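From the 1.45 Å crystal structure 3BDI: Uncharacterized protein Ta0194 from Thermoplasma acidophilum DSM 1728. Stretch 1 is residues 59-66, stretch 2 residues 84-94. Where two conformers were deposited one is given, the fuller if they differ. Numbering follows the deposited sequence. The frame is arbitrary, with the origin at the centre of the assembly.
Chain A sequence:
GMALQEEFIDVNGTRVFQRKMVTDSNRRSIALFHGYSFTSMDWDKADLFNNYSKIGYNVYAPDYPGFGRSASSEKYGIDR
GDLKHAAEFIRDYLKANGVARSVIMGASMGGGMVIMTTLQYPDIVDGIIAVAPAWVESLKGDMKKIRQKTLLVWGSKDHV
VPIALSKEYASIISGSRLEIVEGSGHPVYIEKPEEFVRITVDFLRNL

Stretch 1 (59-66) VYAPDYPG
Stretch 2, residues 84-94: KHAAEFIRDYL

How do the two stretches lie against each other? Residues 59-62 close a β-strand, with phi/psi from -117/129 at Val59 to -93/160 at Pro62, and 63-66 continue as loop; 84-94 lie within an α-helix, phi near -62° and psi near -42°, with i to i+4 bonds such as Tyr93 N to Phe89 O at 2.8 Å. Strand and helix run at 134°, their axes 10.9 Å apart at closest approach. The register pairs the CA atoms of Tyr60 and Leu94 at 8.8 Å, Pro62 and Tyr93 at 8.6 Å, and Tyr64 and Phe89 at 8.5 Å, so stretch 1 advances as the helix is read backward. No hydrogen bond crosses; packing buries 393 Å².

What does the strand offer the helix? Val59 is out of reach. Tyr60 (chi1 m, chi2 86°) points its CB toward the helix while its ring leads away, so Tyr60 CB lies 3.5 Å from Tyr93 OH. Ala61 points away, yet its backbone Ala61 N lies 3.6 Å from Tyr93 OH. Tyr93 (chi1 t, chi2 71°) thus reaches the strand with its hydroxyl, which is satisfied by a hydrogen bond elsewhere in the structure.

Why does proline suit position 62? The CA-to-CB bond of Pro62 points toward the helix, and its compact ring, puckered C-gamma endo, touches two aromatic side chains of the helix, Tyr93 and Phe89. Pro62 CG sits over the face of the Tyr93 ring, 3.8 Å from the centroid of the Tyr93 ring and 21° off the normal, a CH-pi contact. The same Pro62 CG meets the edge of the other ring, 4.1 Å from Phe89 CE2, while Pro62 CD comes within 3.4 Å of Tyr93 OH.

How does the loop extend the contact? The CA-to-CB bond of Asp63 (phi/psi -83/127, chi1 m) points away, and its carboxylate is hydrogen-bonded elsewhere in the structure. Tyr64 (-61/141, chi1 t, chi2 78°) starts sideways, but its end comes nearer: Tyr64 CE1 is 3.5 Å from Phe89 CD2, the ring planes at 68° and their centroids 5.0 Å apart. Farther out, Tyr64 OH lies 3.2 Å from Ala86 CA and 3.5 Å from Ala86 CB; the methyl of Ala86 adds little bulk beside the tyrosine, and Tyr64 OH has a hydrogen bond elsewhere in the structure.

What ends the contact? Pro65 (-47/131, C-gamma exo) places Pro65 CD over the Phe89 ring, 3.8 Å from the centroid of the Phe89 ring and 17° off the normal. Phe89 (chi1 t, chi2 72°) is buried, its apolar ring meeting Pro62, Tyr64 and Pro65. Gly66, at 91/-3, touches nothing here; a CB would jam against the preceding carbonyl oxygen.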

# COMPACT_ATOMS: atom_id res chain seq x y z
N VAL A 59 -11.74 -0.55 3.64
CA VAL A 59 -10.53 -1.24 3.17
C VAL A 59 -10.71 -1.78 1.74
O VAL A 59 -11.65 -2.49 1.46
CB VAL A 59 -10.15 -2.39 4.11
CG1 VAL A 59 -8.78 -2.97 3.73
CG2 VAL A 59 -10.16 -1.92 5.57
N TYR A 60 -9.74 -1.44 0.89
CA TYR A 60 -9.77 -1.86 -0.52
C TYR A 60 -8.43 -2.51 -0.86
O TYR A 60 -7.40 -2.00 -0.45
CB TYR A 60 -9.92 -0.64 -1.43
CG TYR A 60 -11.17 0.17 -1.17
CD1 TYR A 60 -11.20 1.16 -0.21
CD2 TYR A 60 -12.33 -0.10 -1.86
CE1 TYR A 60 -12.36 1.90 0.03
CE2 TYR A 60 -13.49 0.66 -1.62
CZ TYR A 60 -13.48 1.63 -0.67
OH TYR A 60 -14.64 2.37 -0.41
N ALA A 61 -8.43 -3.61 -1.61
CA ALA A 61 -7.16 -4.23 -2.01
C ALA A 61 -7.31 -4.87 -3.40
O ALA A 61 -8.01 -5.88 -3.52
CB ALA A 61 -6.76 -5.31 -1.01
N PRO A 62 -6.72 -4.29 -4.44
CA PRO A 62 -6.75 -4.90 -5.78
C PRO A 62 -5.55 -5.78 -6.07
O PRO A 62 -4.49 -5.65 -5.45
CB PRO A 62 -6.70 -3.69 -6.69
CG PRO A 62 -5.85 -2.72 -5.95
CD PRO A 62 -6.05 -2.98 -4.45
N ASP A 63 -5.72 -6.66 -7.06
CA ASP A 63 -4.57 -7.28 -7.74
C ASP A 63 -4.12 -6.28 -8.80
O ASP A 63 -4.95 -5.78 -9.59
CB ASP A 63 -4.91 -8.61 -8.36
CG ASP A 63 -5.17 -9.70 -7.33
OD1 ASP A 63 -4.94 -9.49 -6.13
OD2 ASP A 63 -5.63 -10.79 -7.76
N TYR A 64 -2.84 -5.93 -8.79
CA TYR A 64 -2.30 -4.97 -9.75
C TYR A 64 -2.49 -5.56 -11.15
O TYR A 64 -2.29 -6.74 -11.34
CB TYR A 64 -0.81 -4.67 -9.47
CG TYR A 64 -0.38 -3.40 -10.22
CD1 TYR A 64 -0.71 -2.14 -9.74
CD2 TYR A 64 0.15 -3.50 -11.47
CE1 TYR A 64 -0.48 -1.04 -10.46
CE2 TYR A 64 0.39 -2.36 -12.23
CZ TYR A 64 0.11 -1.14 -11.70
OH TYR A 64 0.28 0.00 -12.40
N PRO A 65 -2.85 -4.73 -12.16
CA PRO A 65 -2.92 -5.26 -13.53
C PRO A 65 -1.71 -6.09 -13.93
O PRO A 65 -0.59 -5.65 -13.74
CB PRO A 65 -3.08 -3.98 -14.38
CG PRO A 65 -3.86 -3.05 -13.45
CD PRO A 65 -3.28 -3.30 -12.09
N GLY A 66 -1.95 -7.27 -14.48
CA GLY A 66 -0.88 -8.16 -14.82
C GLY A 66 -0.49 -9.14 -13.75
O GLY A 66 0.32 -10.04 -14.03
N LYS A 84 5.28 5.69 -13.00
CA LYS A 84 4.21 6.67 -13.17
C LYS A 84 2.91 5.98 -13.66
O LYS A 84 1.86 6.49 -13.37
CB LYS A 84 4.64 7.85 -14.04
CG LYS A 84 5.64 8.77 -13.30
CD LYS A 84 5.90 10.08 -14.04
N HIS A 85 2.98 4.86 -14.37
CA HIS A 85 1.78 4.09 -14.70
C HIS A 85 1.06 3.62 -13.46
O HIS A 85 -0.18 3.55 -13.44
CB HIS A 85 2.10 2.82 -15.49
CG HIS A 85 2.26 3.04 -16.95
ND1 HIS A 85 2.33 1.99 -17.85
CD2 HIS A 85 2.30 4.17 -17.68
CE1 HIS A 85 2.45 2.48 -19.07
NE2 HIS A 85 2.44 3.80 -19.00
N ALA A 86 1.82 3.24 -12.43
CA ALA A 86 1.23 2.78 -11.20
C ALA A 86 0.59 3.91 -10.40
O ALA A 86 -0.40 3.69 -9.75
CB ALA A 86 2.25 2.06 -10.35
N ALA A 87 1.15 5.12 -10.45
CA ALA A 87 0.48 6.26 -9.82
C ALA A 87 -0.87 6.56 -10.47
O ALA A 87 -1.86 6.86 -9.80
CB ALA A 87 1.42 7.52 -9.86
N GLU A 88 -0.89 6.52 -11.80
CA GLU A 88 -2.15 6.62 -12.56
C GLU A 88 -3.12 5.55 -12.10
O GLU A 88 -4.28 5.84 -11.79
CB GLU A 88 -1.93 6.50 -14.07
CG GLU A 88 -1.15 7.63 -14.69
CD GLU A 88 -1.73 8.95 -14.38
OE1 GLU A 88 -2.94 9.18 -14.65
OE2 GLU A 88 -0.95 9.78 -13.90
N PHE A 89 -2.64 4.31 -12.01
CA PHE A 89 -3.50 3.23 -11.56
C PHE A 89 -4.11 3.53 -10.21
O PHE A 89 -5.31 3.40 -10.02
CB PHE A 89 -2.80 1.89 -11.48
CG PHE A 89 -3.71 0.82 -11.01
CD1 PHE A 89 -4.71 0.34 -11.80
CD2 PHE A 89 -3.61 0.34 -9.71
CE1 PHE A 89 -5.60 -0.60 -11.31
CE2 PHE A 89 -4.48 -0.60 -9.24
CZ PHE A 89 -5.46 -1.07 -10.06
N ILE A 90 -3.29 3.92 -9.23
CA ILE A 90 -3.82 4.10 -7.88
C ILE A 90 -4.87 5.22 -7.82
O ILE A 90 -5.96 5.06 -7.24
CB ILE A 90 -2.70 4.24 -6.83
CG1 ILE A 90 -1.96 2.91 -6.76
CG2 ILE A 90 -3.29 4.69 -5.46
CD1 ILE A 90 -0.80 2.83 -5.77
N ARG A 91 -4.55 6.34 -8.48
CA ARG A 91 -5.51 7.45 -8.60
C ARG A 91 -6.83 6.98 -9.23
O ARG A 91 -7.91 7.24 -8.71
CB ARG A 91 -4.91 8.56 -9.43
CG ARG A 91 -5.81 9.78 -9.52
CD ARG A 91 -5.21 10.79 -10.43
NE ARG A 91 -5.61 10.60 -11.82
CZ ARG A 91 -4.92 9.96 -12.76
NH1 ARG A 91 -3.77 9.36 -12.50
NH2 ARG A 91 -5.39 9.92 -13.99
N ASP A 92 -6.71 6.30 -10.37
CA ASP A 92 -7.89 5.86 -11.13
C ASP A 92 -8.70 4.80 -10.41
O ASP A 92 -9.91 4.74 -10.53
CB ASP A 92 -7.46 5.36 -12.52
CG ASP A 92 -6.95 6.49 -13.44
OD1 ASP A 92 -7.03 7.67 -13.04
OD2 ASP A 92 -6.39 6.19 -14.51
N TYR A 93 -7.99 3.93 -9.68
CA TYR A 93 -8.60 2.86 -8.89
C TYR A 93 -9.40 3.43 -7.72
O TYR A 93 -10.52 3.01 -7.49
CB TYR A 93 -7.48 1.94 -8.37
CG TYR A 93 -7.96 0.89 -7.40
CD1 TYR A 93 -8.74 -0.17 -7.80
CD2 TYR A 93 -7.68 1.04 -6.03
CE1 TYR A 93 -9.15 -1.09 -6.88
CE2 TYR A 93 -8.08 0.12 -5.11
CZ TYR A 93 -8.86 -0.95 -5.53
OH TYR A 93 -9.30 -1.88 -4.62
N LEU A 94 -8.84 4.42 -7.02
CA LEU A 94 -9.60 5.07 -5.99
C LEU A 94 -10.84 5.76 -6.57
O LEU A 94 -11.94 5.60 -6.05
CB LEU A 94 -8.72 6.05 -5.23
CG LEU A 94 -7.60 5.46 -4.36
CD1 LEU A 94 -6.76 6.59 -3.76
CD2 LEU A 94 -8.18 4.56 -3.25